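Long-range contacts in alanine racemase 1 (Caldanaerobacter subterraneus subsp. tengcongensis MB4, PDB 4Y2W), which belongs to the alanine racemase family, combining an N-terminal eight-stranded alpha/beta barrel with a largely beta C-terminal domain in a two-chain assembly: residues 43-47 / 360-364; 8-14 / 247-253; 115-120 / 157-161; 88-94 / 111-115. The protein carries 1 engineered substitution. Residues are numbered along the deposited sequence.

In the fold
Contact 1 joins the barrel domain to helix 359-365 of the C-terminal region, while contact 2 lies within the mixed sheet, pairing strand 10-14 with strand 248-260; the two touch, His46 NE2 lying 3.4 Å from Leu248 CB. Contact 1 lies at the alanine pocket, to which it gives Tyr44 and Gln360; in contact 2 the side chain of Thr9 is about 14 Å from a bound alanine. Contacts 3 and 4 belong to the barrel wall, use helix 109-121 and share Leu115, with centres about 11 Å apart. The centres of contacts 1 and 3 are about 34 Å apart, those of contacts 1 and 4 about 28 Å. Contacts 1 and 4 both meet the second subunit.

Contact 1. Residues 43-47 / 360-364; sequences AYGHG and QEVFS. With ALA (alanine), chain F.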
# COMPACT_ATOMS: atom_id res chain seq x y z
N ALA A 43 -6.39 10.70 -2.26
CA ALA A 43 -5.78 11.79 -3.02
C ALA A 43 -4.50 11.34 -3.70
O ALA A 43 -3.49 12.05 -3.67
CB ALA A 43 -5.53 13.00 -2.11
N TYR A 44 -4.55 10.16 -4.31
CA TYR A 44 -3.38 9.53 -4.91
C TYR A 44 -2.21 9.52 -3.92
O TYR A 44 -1.13 10.03 -4.20
CB TYR A 44 -2.98 10.24 -6.22
CG TYR A 44 -4.04 10.20 -7.30
CD1 TYR A 44 -5.08 11.12 -7.31
CD2 TYR A 44 -4.00 9.25 -8.31
CE1 TYR A 44 -6.06 11.09 -8.29
CE2 TYR A 44 -4.97 9.21 -9.29
CZ TYR A 44 -6.00 10.13 -9.28
OH TYR A 44 -6.97 10.11 -10.25
N GLY A 45 -2.46 8.97 -2.73
CA GLY A 45 -1.43 8.81 -1.71
C GLY A 45 -0.97 10.07 -0.98
O GLY A 45 -0.03 10.01 -0.20
N HIS A 46 -1.64 11.20 -1.23
CA HIS A 46 -1.27 12.48 -0.59
C HIS A 46 -2.04 12.74 0.71
O HIS A 46 -1.67 13.62 1.48
CB HIS A 46 -1.50 13.65 -1.55
CG HIS A 46 -0.56 13.67 -2.72
ND1 HIS A 46 -0.58 12.71 -3.71
CD2 HIS A 46 0.40 14.56 -3.08
CE1 HIS A 46 0.35 13.00 -4.61
NE2 HIS A 46 0.95 14.12 -4.26
N GLY A 47 -3.12 11.98 0.95
CA GLY A 47 -4.01 12.20 2.09
C GLY A 47 -5.20 13.05 1.69
O GLY A 47 -5.05 14.25 1.45
N GLN A 360 0.25 6.95 -11.43
CA GLN A 360 -0.85 6.70 -10.51
C GLN A 360 -0.57 5.50 -9.59
O GLN A 360 -0.82 5.58 -8.39
CB GLN A 360 -2.17 6.50 -11.26
CG GLN A 360 -2.69 7.77 -11.93
CD GLN A 360 -2.40 7.84 -13.42
OE1 GLN A 360 -1.34 7.44 -13.88
NE2 GLN A 360 -3.36 8.35 -14.18
N GLU A 361 -0.06 4.40 -10.15
CA GLU A 361 0.22 3.20 -9.35
C GLU A 361 1.38 3.40 -8.37
O GLU A 361 1.37 2.83 -7.27
CB GLU A 361 0.49 1.99 -10.23
CG GLU A 361 0.56 0.68 -9.45
CD GLU A 361 0.74 -0.55 -10.33
OE1 GLU A 361 1.50 -0.49 -11.31
OE2 GLU A 361 0.12 -1.58 -10.02
N VAL A 362 2.37 4.20 -8.76
CA VAL A 362 3.52 4.49 -7.90
C VAL A 362 3.06 5.23 -6.64
O VAL A 362 3.41 4.85 -5.52
CB VAL A 362 4.60 5.30 -8.63
CG1 VAL A 362 5.69 5.75 -7.67
CG2 VAL A 362 5.19 4.49 -9.78
N PHE A 363 2.28 6.30 -6.83
CA PHE A 363 1.72 7.05 -5.72
C PHE A 363 0.86 6.17 -4.80
O PHE A 363 0.94 6.28 -3.57
CB PHE A 363 0.87 8.22 -6.22
CG PHE A 363 1.66 9.44 -6.63
CD1 PHE A 363 2.69 9.94 -5.83
CD2 PHE A 363 1.34 10.13 -7.80
CE1 PHE A 363 3.40 11.08 -6.20
CE2 PHE A 363 2.05 11.27 -8.17
CZ PHE A 363 3.08 11.74 -7.37
N SER A 364 0.06 5.29 -5.39
CA SER A 364 -0.83 4.41 -4.63
C SER A 364 -0.08 3.32 -3.86
O SER A 364 -0.63 2.69 -2.96
CB SER A 364 -1.87 3.78 -5.55
OG SER A 364 -1.30 2.78 -6.39
N ALA F . -6.43 7.45 -13.12
CA ALA F . -7.76 6.81 -13.39
C ALA F . -7.64 5.29 -13.59
O ALA F . -8.61 4.56 -13.37
CB ALA F . -8.42 7.45 -14.60
OXT ALA F . -6.60 4.75 -13.97
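Phe363 and Tyr44 bury the most surface here, and through them helix 359-365 of the C-terminal region meets the 43-47 segment that follows the first strand of the alpha/beta barrel. The CA-to-CB bond of Phe363 points at the partner segment, bringing its CB to 3.4 Å from Tyr44 O and 4.3 Å from Tyr44 CB. The ring of Phe363 receives the edge of His46 in a T-shaped pair: centroids 5.0 Å apart, planes at 61°, with His46 CE1 3.9 Å from Phe363 CE1. His46 is held in position by its ND1, which donates to Tyr44 O at 2.8 Å. The other end of Tyr44 reaches Gln360, with Tyr44 CE2 3.8 Å from Gln360 CG, and both residues line the alanine pocket; Tyr44 OH stands 4.0 Å from the alanine N. The backbones also come close, Gly45 CA lying 3.9 Å from Phe363 O. A beta carbon on Gly45 would clash with that oxygen. Met316 and Tyr287 of the second subunit pack on Tyr44 and Gln360, respectively. No hydrogen bond crosses between the two segments, which implies that apolar and aromatic packing joins them behind a polar pocket edge.

Contact 2. Residues 8-14 / 247-253; sequences PTRVEVY and TLRFTTR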
# COMPACT_ATOMS: atom_id res chain seq x y z
N PRO A 8 11.46 8.84 10.15
CA PRO A 8 12.43 9.30 9.15
C PRO A 8 11.91 9.15 7.72
O PRO A 8 11.90 10.13 6.97
CB PRO A 8 13.65 8.40 9.40
CG PRO A 8 13.54 8.01 10.83
CD PRO A 8 12.07 7.88 11.09
N THR A 9 11.48 7.94 7.35
CA THR A 9 10.87 7.70 6.05
C THR A 9 9.50 8.37 6.01
O THR A 9 8.65 8.09 6.85
CB THR A 9 10.73 6.19 5.77
OG1 THR A 9 12.03 5.62 5.58
CG2 THR A 9 9.90 5.92 4.53
N ARG A 10 9.30 9.27 5.05
CA ARG A 10 8.10 10.11 5.02
C ARG A 10 7.74 10.62 3.64
O ARG A 10 8.56 10.62 2.72
CB ARG A 10 8.29 11.32 5.94
CG ARG A 10 9.36 12.30 5.46
CD ARG A 10 9.64 13.37 6.51
NE ARG A 10 10.25 12.81 7.72
CZ ARG A 10 10.50 13.50 8.83
NH1 ARG A 10 10.20 14.79 8.91
NH2 ARG A 10 11.05 12.89 9.87
N VAL A 11 6.49 11.08 3.51
CA VAL A 11 6.03 11.80 2.34
C VAL A 11 5.79 13.25 2.74
O VAL A 11 5.08 13.51 3.71
CB VAL A 11 4.73 11.18 1.77
CG1 VAL A 11 3.90 12.21 1.02
CG2 VAL A 11 5.07 10.02 0.86
N GLU A 12 6.40 14.17 2.01
CA GLU A 12 6.15 15.60 2.20
C GLU A 12 5.17 16.07 1.13
O GLU A 12 5.51 16.08 -0.07
CB GLU A 12 7.46 16.39 2.11
CG GLU A 12 8.45 16.09 3.23
CD GLU A 12 9.74 16.90 3.13
OE1 GLU A 12 10.00 17.52 2.08
OE2 GLU A 12 10.50 16.92 4.13
N VAL A 13 3.96 16.44 1.55
CA VAL A 13 2.93 16.93 0.63
C VAL A 13 2.92 18.45 0.59
O VAL A 13 2.77 19.11 1.62
CB VAL A 13 1.53 16.42 1.05
CG1 VAL A 13 0.44 17.08 0.23
CG2 VAL A 13 1.47 14.91 0.91
N TYR A 14 3.08 19.00 -0.61
CA TYR A 14 3.12 20.45 -0.81
C TYR A 14 1.77 20.94 -1.31
O TYR A 14 1.48 20.92 -2.50
CB TYR A 14 4.25 20.82 -1.77
CG TYR A 14 5.60 20.54 -1.15
CD1 TYR A 14 6.11 19.25 -1.13
CD2 TYR A 14 6.32 21.55 -0.53
CE1 TYR A 14 7.33 18.98 -0.54
CE2 TYR A 14 7.55 21.29 0.06
CZ TYR A 14 8.04 19.99 0.05
OH TYR A 14 9.26 19.72 0.64
N THR A 247 4.40 18.22 -6.18
CA THR A 247 3.43 18.16 -5.08
C THR A 247 3.82 17.20 -3.96
O THR A 247 3.41 17.38 -2.81
CB THR A 247 2.04 17.76 -5.59
OG1 THR A 247 2.13 16.55 -6.34
CG2 THR A 247 1.45 18.85 -6.46
N LEU A 248 4.61 16.17 -4.29
CA LEU A 248 5.01 15.16 -3.32
C LEU A 248 6.51 14.90 -3.35
O LEU A 248 7.09 14.73 -4.43
CB LEU A 248 4.28 13.85 -3.58
CG LEU A 248 4.61 12.68 -2.66
CD1 LEU A 248 3.37 11.83 -2.42
CD2 LEU A 248 5.77 11.83 -3.19
N ARG A 249 7.13 14.84 -2.17
CA ARG A 249 8.50 14.36 -2.05
C ARG A 249 8.56 13.15 -1.10
O ARG A 249 8.30 13.27 0.09
CB ARG A 249 9.43 15.46 -1.54
CG ARG A 249 9.59 16.64 -2.49
CD ARG A 249 10.97 17.25 -2.37
NE ARG A 249 11.31 17.53 -0.97
CZ ARG A 249 12.55 17.56 -0.47
NH1 ARG A 249 13.62 17.33 -1.22
NH2 ARG A 249 12.72 17.83 0.82
N PHE A 250 8.89 11.99 -1.66
CA PHE A 250 9.02 10.75 -0.89
C PHE A 250 10.46 10.66 -0.41
O PHE A 250 11.36 10.46 -1.22
CB PHE A 250 8.64 9.56 -1.78
CG PHE A 250 8.49 8.25 -1.05
CD1 PHE A 250 8.45 8.17 0.34
CD2 PHE A 250 8.33 7.08 -1.79
CE1 PHE A 250 8.30 6.95 0.97
CE2 PHE A 250 8.17 5.86 -1.16
CZ PHE A 250 8.16 5.79 0.23
N THR A 251 10.67 10.83 0.89
CA THR A 251 12.01 10.96 1.45
C THR A 251 12.28 10.02 2.63
O THR A 251 11.35 9.51 3.26
CB THR A 251 12.27 12.41 1.90
OG1 THR A 251 11.59 12.66 3.14
CG2 THR A 251 11.79 13.40 0.84
N THR A 252 13.56 9.81 2.91
CA THR A 252 14.00 9.06 4.09
C THR A 252 15.35 9.58 4.58
O THR A 252 15.86 10.58 4.07
CB THR A 252 14.09 7.55 3.81
OG1 THR A 252 14.35 6.85 5.03
CG2 THR A 252 15.18 7.23 2.80
N ARG A 253 15.94 8.91 5.57
CA ARG A 253 17.17 9.39 6.20
C ARG A 253 18.26 8.33 6.27
O ARG A 253 17.98 7.13 6.29
CB ARG A 253 16.88 9.90 7.61
CG ARG A 253 15.87 11.04 7.68
CD ARG A 253 16.48 12.36 7.24
NE ARG A 253 15.44 13.32 6.87
CZ ARG A 253 15.61 14.64 6.80
NH1 ARG A 253 16.78 15.21 7.09
NH2 ARG A 253 14.58 15.41 6.45
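Strands 10-14 and 248-253 run antiparallel, their axes 4.6 Å apart at closest approach and their directions 159° apart, as neighbours in the mixed beta sheet of the C-terminal domain; the N-terminal strand thus joins a sheet otherwise built from residues after the barrel. Arg10 with Thr251 and Glu12 with Arg249 form hydrogen-bonded pairs: Arg10 N bonds Thr251 O at 2.7 Å and Glu12 N bonds Arg249 O at 2.8 Å, each returned by the partner's N. The non-hydrogen-bonded pairs, Val11 with Phe250 and Val13 with Leu248, form an apolar face, Val11 CG1 meeting Leu248 CD1 at 3.5 Å. The face of Arg10, Glu12, Arg249 and Thr251 is polar and largely charged: Glu12 OE1 and Arg249 NH2 make a 3.0 Å salt bridge, joined by a weak bond from Arg249 NE to Glu12 OE1 at 3.3 Å, while Arg249 also hydrogen-bonds to Thr340 O and forms a second salt bridge with Glu334. Glu12 OE1 also accepts a hydrogen bond from Tyr14 OH, at 2.7 Å.

Contact 3. Residues 115-120 / 157-161; sequences LEKESL and MRGLI
This is a helix-on-turn contact in the barrel wall: helix 109-121 rests on the turn that opens strand 160-166. Residues 115-120 are regular alpha helix. Met157 to Leu160 form a type I beta turn, with phi/psi of -67/-21° at Arg158 and -72/-21° at Gly159, closed by Leu160 N to Met157 O at 3.1 Å. The nearest CA atoms, 4.9 Å apart, are those of Glu116 and Gly159. Gly159 lacks a side chain where one would run into Glu116 CG, so the helix can come this close; Ser119 CB is 3.3 Å from Gly159 O. Glu116, with chi1 and chi2 both t, extends along the turn and sets OE2 3.3 Å from Met157 CB. Leu120 (m, t) places CD2 3.8 Å from Gly159 CA and over one face of the Arg158 guanidinium, 3.6 Å from Arg158 NH2. Leu160 (m, t) turns CD2 to 3.9 Å from Glu116 CA and 4.1 Å from Leu115 CG. No hydrogen bond crosses the segments. The helix after the fourth strand thus packs against the turn leading into the sixth, with strand 126-131 between those strands, in keeping with the repeated beta-alpha topology of a TIM barrel.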
# COMPACT_ATOMS: atom_id res chain seq x y z
N LEU A 115 -32.42 3.27 -4.26
CA LEU A 115 -31.91 4.53 -3.74
C LEU A 115 -33.05 5.49 -3.41
O LEU A 115 -33.06 6.10 -2.34
CB LEU A 115 -30.94 5.18 -4.74
CG LEU A 115 -30.31 6.52 -4.33
CD1 LEU A 115 -29.67 6.47 -2.95
CD2 LEU A 115 -29.28 6.96 -5.37
N GLU A 116 -34.01 5.61 -4.33
CA GLU A 116 -35.18 6.49 -4.14
C GLU A 116 -35.91 6.13 -2.85
O GLU A 116 -36.25 7.01 -2.06
CB GLU A 116 -36.15 6.40 -5.33
CG GLU A 116 -37.18 7.53 -5.37
CD GLU A 116 -38.40 7.23 -6.22
OE1 GLU A 116 -38.63 6.06 -6.59
OE2 GLU A 116 -39.16 8.18 -6.52
N LYS A 117 -36.13 4.83 -2.65
CA LYS A 117 -36.79 4.31 -1.45
C LYS A 117 -36.16 4.87 -0.16
O LYS A 117 -36.87 5.34 0.73
CB LYS A 117 -36.73 2.78 -1.45
CG LYS A 117 -37.56 2.09 -0.38
CD LYS A 117 -37.58 0.58 -0.60
CE LYS A 117 -37.91 -0.19 0.67
NZ LYS A 117 -39.33 -0.04 1.08
N GLU A 118 -34.83 4.82 -0.09
CA GLU A 118 -34.09 5.34 1.06
C GLU A 118 -34.15 6.88 1.14
O GLU A 118 -34.18 7.45 2.23
CB GLU A 118 -32.63 4.87 1.01
CG GLU A 118 -31.81 5.14 2.26
CD GLU A 118 -32.28 4.36 3.47
OE1 GLU A 118 -32.67 3.18 3.32
OE2 GLU A 118 -32.25 4.93 4.58
N SER A 119 -34.16 7.53 -0.02
CA SER A 119 -34.30 9.00 -0.11
C SER A 119 -35.62 9.48 0.49
O SER A 119 -35.66 10.47 1.22
CB SER A 119 -34.21 9.46 -1.56
OG SER A 119 -33.29 8.69 -2.31
N LEU A 120 -36.69 8.77 0.15
CA LEU A 120 -38.03 9.09 0.64
C LEU A 120 -38.20 8.70 2.11
O LEU A 120 -38.94 9.34 2.85
CB LEU A 120 -39.09 8.40 -0.22
CG LEU A 120 -39.12 8.84 -1.69
CD1 LEU A 120 -40.04 7.94 -2.52
CD2 LEU A 120 -39.52 10.30 -1.82
N MET A 157 -38.82 10.47 -10.93
CA MET A 157 -38.76 10.00 -9.55
C MET A 157 -38.41 11.17 -8.63
O MET A 157 -37.29 11.66 -8.65
CB MET A 157 -37.71 8.89 -9.41
CG MET A 157 -38.11 7.58 -10.08
SD MET A 157 -36.87 6.28 -9.89
CE MET A 157 -37.46 5.08 -11.09
N ARG A 158 -39.39 11.61 -7.84
CA ARG A 158 -39.24 12.79 -6.99
C ARG A 158 -38.22 12.61 -5.85
O ARG A 158 -37.72 13.59 -5.30
CB ARG A 158 -40.60 13.22 -6.42
CG ARG A 158 -41.22 12.25 -5.42
CD ARG A 158 -42.68 12.58 -5.16
NE ARG A 158 -43.33 11.63 -4.26
CZ ARG A 158 -43.16 11.60 -2.93
NH1 ARG A 158 -43.81 10.69 -2.22
NH2 ARG A 158 -42.36 12.46 -2.32
N GLY A 159 -37.93 11.36 -5.49
CA GLY A 159 -36.93 11.06 -4.48
C GLY A 159 -35.50 11.30 -4.94
O GLY A 159 -34.60 11.45 -4.12
N LEU A 160 -35.29 11.33 -6.26
CA LEU A 160 -33.97 11.57 -6.84
C LEU A 160 -33.86 12.98 -7.39
O LEU A 160 -34.86 13.66 -7.60
CB LEU A 160 -33.71 10.58 -7.98
CG LEU A 160 -33.86 9.10 -7.65
CD1 LEU A 160 -33.54 8.26 -8.88
CD2 LEU A 160 -32.97 8.71 -6.48
N ILE A 161 -32.62 13.41 -7.61
CA ILE A 161 -32.31 14.59 -8.41
C ILE A 161 -31.34 14.13 -9.50
O ILE A 161 -30.24 13.67 -9.20
CB ILE A 161 -31.65 15.72 -7.59
CG1 ILE A 161 -32.48 16.05 -6.35
CG2 ILE A 161 -31.48 16.96 -8.46
CD1 ILE A 161 -31.80 17.03 -5.41

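Contact 4. Residues 88-94 / 111-115; sequences YTPPTQL and YAKEL
Two successive beta-alpha units of the TIM-type barrel meet here: the loop 88-94 after strand 83-85 packs on helix 109-121, whose residues 111-115 are regular alpha helix. The loop is extended at Tyr88 and Thr89 and makes a short 3-10 turn at Pro91-Thr92, with Gln93 N to Pro90 O at 2.9 Å. CA atoms approach to 6.7 Å for Leu94 and Leu115, and to 7.2 Å for Pro91 and Glu114. Aromatic contact comes from Tyr88 and Tyr111, both with chi1 t: their centroids lie 4.9 Å apart with planes at 40°, and Tyr88 CE1 sits over a face of Tyr111, 3.5 Å from its CE1. Apolar packing centres on Leu94 (m, t), with CD2 4.1 Å from Leu115 CD1 and 4.2 Å from Tyr111 CE1. Leu94 CD1 also lies against the helix backbone, 3.7 Å from Glu114 O. Asp4 of the second subunit takes hydrogen bonds from Thr92 and Gln93. Across the two segments, the hydrogen bond runs from Tyr111 OH to Thr89 O, at 2.7 Å.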
# COMPACT_ATOMS: atom_id res chain seq x y z
N TYR A 88 -19.86 1.48 -7.03
CA TYR A 88 -21.13 0.96 -6.56
C TYR A 88 -21.19 1.07 -5.04
O TYR A 88 -20.30 0.56 -4.35
CB TYR A 88 -21.25 -0.51 -6.98
CG TYR A 88 -22.56 -1.18 -6.65
CD1 TYR A 88 -23.75 -0.75 -7.22
CD2 TYR A 88 -22.61 -2.28 -5.80
CE1 TYR A 88 -24.95 -1.37 -6.94
CE2 TYR A 88 -23.80 -2.92 -5.51
CZ TYR A 88 -24.97 -2.46 -6.08
OH TYR A 88 -26.18 -3.08 -5.81
N THR A 89 -22.21 1.73 -4.52
CA THR A 89 -22.50 1.75 -3.09
C THR A 89 -23.57 0.68 -2.83
O THR A 89 -24.72 0.86 -3.23
CB THR A 89 -23.03 3.12 -2.63
OG1 THR A 89 -22.00 4.11 -2.79
CG2 THR A 89 -23.47 3.08 -1.17
N PRO A 90 -23.19 -0.44 -2.17
CA PRO A 90 -24.13 -1.55 -1.97
C PRO A 90 -25.45 -1.14 -1.31
O PRO A 90 -25.47 -0.17 -0.55
CB PRO A 90 -23.36 -2.50 -1.04
CG PRO A 90 -21.93 -2.18 -1.26
CD PRO A 90 -21.87 -0.71 -1.57
N PRO A 91 -26.55 -1.88 -1.59
CA PRO A 91 -27.86 -1.62 -0.98
C PRO A 91 -27.85 -1.52 0.54
O PRO A 91 -28.59 -0.72 1.12
CB PRO A 91 -28.69 -2.83 -1.42
CG PRO A 91 -28.08 -3.24 -2.72
CD PRO A 91 -26.61 -2.97 -2.58
N THR A 92 -27.00 -2.31 1.18
CA THR A 92 -26.85 -2.31 2.63
C THR A 92 -26.25 -1.01 3.20
O THR A 92 -26.44 -0.72 4.39
CB THR A 92 -25.96 -3.49 3.08
OG1 THR A 92 -24.73 -3.46 2.33
CG2 THR A 92 -26.67 -4.82 2.84
N GLN A 93 -25.54 -0.24 2.38
CA GLN A 93 -24.90 1.00 2.83
C GLN A 93 -25.58 2.26 2.28
O GLN A 93 -24.98 3.34 2.31
CB GLN A 93 -23.43 1.00 2.40
CG GLN A 93 -22.63 -0.20 2.90
CD GLN A 93 -21.23 -0.24 2.32
OE1 GLN A 93 -20.58 0.79 2.15
NE2 GLN A 93 -20.75 -1.45 2.03
N LEU A 94 -26.82 2.14 1.82
CA LEU A 94 -27.50 3.26 1.16
C LEU A 94 -27.93 4.35 2.13
O LEU A 94 -28.07 5.50 1.73
CB LEU A 94 -28.72 2.77 0.37
CG LEU A 94 -28.43 2.06 -0.95
CD1 LEU A 94 -29.72 1.53 -1.56
CD2 LEU A 94 -27.71 2.98 -1.93
N TYR A 111 -31.56 -0.28 -9.18
CA TYR A 111 -30.71 0.40 -8.20
C TYR A 111 -31.25 1.80 -7.88
O TYR A 111 -31.29 2.20 -6.72
CB TYR A 111 -29.27 0.47 -8.72
CG TYR A 111 -28.26 1.05 -7.74
CD1 TYR A 111 -28.05 0.47 -6.49
CD2 TYR A 111 -27.50 2.17 -8.07
CE1 TYR A 111 -27.13 1.00 -5.60
CE2 TYR A 111 -26.58 2.70 -7.19
CZ TYR A 111 -26.40 2.11 -5.95
OH TYR A 111 -25.48 2.65 -5.08
N ALA A 112 -31.67 2.52 -8.92
CA ALA A 112 -32.27 3.85 -8.75
C ALA A 112 -33.50 3.81 -7.84
O ALA A 112 -33.68 4.69 -7.00
CB ALA A 112 -32.63 4.44 -10.10
N LYS A 113 -34.34 2.80 -8.02
CA LYS A 113 -35.53 2.60 -7.18
C LYS A 113 -35.15 2.37 -5.72
O LYS A 113 -35.73 2.99 -4.82
CB LYS A 113 -36.35 1.40 -7.67
CG LYS A 113 -37.11 1.62 -8.97
CD LYS A 113 -37.92 0.39 -9.34
CE LYS A 113 -38.54 0.49 -10.72
NZ LYS A 113 -39.46 1.66 -10.86
N GLU A 114 -34.18 1.49 -5.49
CA GLU A 114 -33.68 1.19 -4.14
C GLU A 114 -33.09 2.43 -3.48
O GLU A 114 -33.23 2.62 -2.27
CB GLU A 114 -32.63 0.07 -4.19
CG GLU A 114 -33.19 -1.31 -4.51
CD GLU A 114 -32.12 -2.33 -4.83
OE1 GLU A 114 -32.44 -3.35 -5.48
OE2 GLU A 114 -30.95 -2.13 -4.43
N LEU A 115 -32.42 3.27 -4.26
CA LEU A 115 -31.91 4.53 -3.74
C LEU A 115 -33.05 5.49 -3.41
O LEU A 115 -33.06 6.10 -2.34
CB LEU A 115 -30.94 5.18 -4.74
CG LEU A 115 -30.31 6.52 -4.33
CD1 LEU A 115 -29.67 6.47 -2.95
CD2 LEU A 115 -29.28 6.96 -5.37